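Local coordinates for protein ATP-citrate lyase beta-subunit (Chlorobium limicola, PDB 6HXJ) that probably takes part, as one subunit of ATP-citrate lyase, in the ATP- and coenzyme A-dependent cleavage of citrate to oxaloacetate and acetyl-CoA, at residues S108-K113 and E117-K122. Residues are numbered along the deposited sequence; the frame is centred on the assembly and turned at random.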
ATOM      1  N   SER A 108      23.242 -63.567  33.856  1.00 89.53           N
ATOM      2  CA  SER A 108      22.478 -62.366  34.121  1.00 86.74           C
ATOM      3  C   SER A 108      23.419 -61.202  34.143  1.00 89.15           C
ATOM      4  O   SER A 108      24.540 -61.306  34.650  1.00 90.17           O
ATOM      5  CB  SER A 108      21.706 -62.444  35.434  1.00 91.60           C
ATOM      6  OG  SER A 108      22.561 -62.350  36.561  1.00105.67           O
ATOM      7  N   ILE A 109      22.957 -60.090  33.586  1.00 83.07           N
ATOM      8  CA  ILE A 109      23.648 -58.802  33.561  1.00 80.37           C
ATOM      9  C   ILE A 109      22.692 -57.756  34.177  1.00 83.77           C
ATOM     10  O   ILE A 109      21.599 -57.548  33.660  1.00 81.12           O
ATOM     11  CB  ILE A 109      24.242 -58.464  32.163  1.00 81.19           C
ATOM     12  CG1 ILE A 109      24.937 -57.115  32.162  1.00 79.83           C
ATOM     13  CG2 ILE A 109      23.242 -58.578  31.014  1.00 80.31           C
ATOM     14  CD1 ILE A 109      26.208 -57.076  31.352  1.00 89.94           C
ATOM     15  N   ILE A 110      23.048 -57.265  35.368  1.00 81.99           N
ATOM     16  CA  ILE A 110      22.222 -56.353  36.159  1.00 82.56           C
ATOM     17  C   ILE A 110      22.949 -55.042  36.301  1.00 86.07           C
ATOM     18  O   ILE A 110      24.083 -55.023  36.796  1.00 87.04           O
ATOM     19  CB  ILE A 110      21.795 -56.987  37.518  1.00 88.49           C
ATOM     20  CG1 ILE A 110      23.051 -57.431  38.339  1.00 91.99           C
ATOM     21  CG2 ILE A 110      20.854 -58.165  37.258  1.00 89.89           C
ATOM     22  CD1 ILE A 110      22.919 -58.479  39.478  1.00101.49           C
ATOM     23  N   GLY A 111      22.333 -53.964  35.806  1.00 79.22           N
ATOM     24  CA  GLY A 111      22.928 -52.637  35.830  1.00 77.16           C
ATOM     25  C   GLY A 111      23.066 -52.064  37.223  1.00 84.35           C
ATOM     26  O   GLY A 111      22.313 -52.440  38.127  1.00 87.06           O
ATOM     27  N   ASN A 112      24.043 -51.171  37.404  1.00 79.96           N
ATOM     28  CA  ASN A 112      24.340 -50.492  38.672  1.00 80.68           C
ATOM     29  C   ASN A 112      24.917 -49.093  38.386  1.00 83.40           C
ATOM     30  O   ASN A 112      25.205 -48.792  37.225  1.00 81.67           O
ATOM     31  CB  ASN A 112      25.292 -51.324  39.554  1.00 81.94           C
ATOM     32  CG  ASN A 112      26.562 -51.757  38.879  1.00 91.69           C
ATOM     33  OD1 ASN A 112      27.321 -50.947  38.342  1.00 86.23           O
ATOM     34  ND2 ASN A 112      26.809 -53.054  38.882  1.00 83.49           N
ATOM     35  N   LYS A 113      25.103 -48.258  39.430  1.00 79.16           N
ATOM     36  CA  LYS A 113      25.548 -46.872  39.285  1.00 77.02           C
ATOM     37  C   LYS A 113      26.825 -46.706  38.472  1.00 82.36           C
ATOM     38  O   LYS A 113      26.991 -45.673  37.834  1.00 81.24           O
ATOM     39  CB  LYS A 113      25.660 -46.153  40.647  1.00 79.54           C
ATOM     40  CG  LYS A 113      26.631 -46.784  41.639  1.00101.96           C
ATOM     41  CD  LYS A 113      26.743 -46.033  42.980  1.00112.37           C
ATOM     42  CE  LYS A 113      27.955 -46.466  43.802  1.00120.90           C
ATOM     43  NZ  LYS A 113      27.818 -47.831  44.408  1.00127.94           N
ATOM     44  N   GLU A 117      26.875 -55.601  36.173  1.00 86.33           N
ATOM     45  CA  GLU A 117      27.521 -56.748  36.784  1.00 88.47           C
ATOM     46  C   GLU A 117      27.057 -57.998  36.051  1.00 92.58           C
ATOM     47  O   GLU A 117      25.849 -58.180  35.858  1.00 92.29           O
ATOM     48  CB  GLU A 117      27.148 -56.839  38.255  1.00 92.02           C
ATOM     49  CG  GLU A 117      28.089 -57.698  39.075  1.00117.10           C
ATOM     50  CD  GLU A 117      27.774 -57.747  40.559  1.00160.45           C
ATOM     51  OE1 GLU A 117      26.586 -57.925  40.920  1.00162.30           O
ATOM     52  OE2 GLU A 117      28.725 -57.602  41.362  1.00162.81           O
ATOM     53  N   LEU A 118      28.009 -58.829  35.613  1.00 89.04           N
ATOM     54  CA  LEU A 118      27.703 -60.058  34.919  1.00 89.87           C
ATOM     55  C   LEU A 118      27.892 -61.202  35.881  1.00 98.14           C
ATOM     56  O   LEU A 118      28.988 -61.394  36.391  1.00 99.51           O
ATOM     57  CB  LEU A 118      28.584 -60.197  33.680  1.00 89.37           C
ATOM     58  CG  LEU A 118      28.402 -61.439  32.804  1.00 95.71           C
ATOM     59  CD1 LEU A 118      27.034 -61.503  32.138  1.00 94.65           C
ATOM     60  CD2 LEU A 118      29.469 -61.509  31.771  1.00 99.69           C
ATOM     61  N   LEU A 119      26.808 -61.916  36.181  1.00 97.08           N
ATOM     62  CA  LEU A 119      26.837 -63.060  37.086  1.00100.74           C
ATOM     63  C   LEU A 119      26.753 -64.303  36.217  1.00107.98           C
ATOM     64  O   LEU A 119      25.917 -64.368  35.308  1.00106.25           O
ATOM     65  CB  LEU A 119      25.683 -62.998  38.115  1.00101.44           C
ATOM     66  CG  LEU A 119      25.938 -62.169  39.388  1.00106.28           C
ATOM     67  CD1 LEU A 119      25.937 -60.704  39.105  1.00103.80           C
ATOM     68  CD2 LEU A 119      24.888 -62.435  40.429  1.00109.80           C
ATOM     69  N   ILE A 120      27.659 -65.260  36.448  1.00108.64           N
ATOM     70  CA  ILE A 120      27.700 -66.502  35.685  1.00110.97           C
ATOM     71  C   ILE A 120      27.716 -67.734  36.603  1.00117.28           C
ATOM     72  O   ILE A 120      28.395 -67.748  37.622  1.00117.56           O
ATOM     73  CB  ILE A 120      28.864 -66.494  34.642  1.00114.86           C
ATOM     74  CG1 ILE A 120      28.679 -67.601  33.587  1.00117.33           C
ATOM     75  CG2 ILE A 120      30.275 -66.533  35.289  1.00116.96           C
ATOM     76  CD1 ILE A 120      29.534 -67.441  32.422  1.00128.27           C
ATOM     77  N   SER A 121      26.978 -68.769  36.229  1.00116.31           N
ATOM     78  CA  SER A 121      26.983 -70.020  36.988  1.00119.85           C
ATOM     79  C   SER A 121      26.908 -71.217  36.069  1.00126.23           C
ATOM     80  O   SER A 121      26.258 -71.165  35.025  1.00124.13           O
ATOM     81  CB  SER A 121      25.838 -70.066  37.993  1.00124.04           C
ATOM     82  OG  SER A 121      26.066 -71.092  38.942  1.00136.98           O
ATOM     83  N   LYS A 122      27.567 -72.301  36.461  1.00127.82           N
ATOM     84  CA  LYS A 122      27.540 -73.565  35.720  1.00130.26           C
ATOM     85  C   LYS A 122      26.304 -74.366  36.145  1.00136.60           C
ATOM     86  O   LYS A 122      25.863 -75.246  35.409  1.00136.89           O
ATOM     87  CB  LYS A 122      28.823 -74.357  35.991  1.00135.48           C
ATOM     88  CG  LYS A 122      29.365 -75.087  34.773  1.00146.28           C
ATOM     89  CD  LYS A 122      30.693 -75.779  35.071  1.00155.77           C
ATOM     90  CE  LYS A 122      31.072 -76.747  33.977  1.00161.66           C
ATOM     91  NZ  LYS A 122      32.101 -77.716  34.434  1.00169.83           N
TER
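Ser108 and Leu119 form one antiparallel hydrogen-bonded pair and Ile110 and Glu117 the next, so four backbone bonds tie the strands together. Leu119 N to Ser108 O, at 2.8 Å, is nearly straight (166°), and Glu117 N lies 2.9 Å from Ile110 O. Between these pairs Ile109 and Leu118 face each other without such bonds, and Ile109 CA comes within 3.2 Å of Glu117 O in a CA-H...O contact.

The apolar contacts divide between the two faces. On one, Leu118 CD1 lies 4.1 Å from Ile109 CB, and both residues touch Ile140 of strand 136-141. Bulky branched hydrocarbon chains suit this face because helices bury it, Ile109 packing on Leu175, Ile176 and Phe179 of helix 163-181 and Leu118 on Leu151 and Leu154 of helix 148-158. On the other, Ile110 turns CG1 between its backbone N and carbonyl carbon (chi1 57°), alongside Glu117, and an extended chi2 (-160°) then carries CD1 across to 3.8 Å from Leu119 CD1. Replacing Ile110 by an alanine removes CG1 and CD1 and is likely to open a gap beside Leu119 CD1 and take away the chain running along Glu117.

The polar side chains find their strongest partners outside the two strands, Ser108 OG in the hydroxyl of Tyr106 and Asn112 ND2 in Gln139. Short Ser108 lets OG rest 3.5 Å from Leu119 CB, while Asn112 ND2 passes 3.9 Å from Glu117 CB.

Together the strands make a beta hairpin with a short connection, within the antiparallel sheet of the ATP-grasp domain, one face backed by helices.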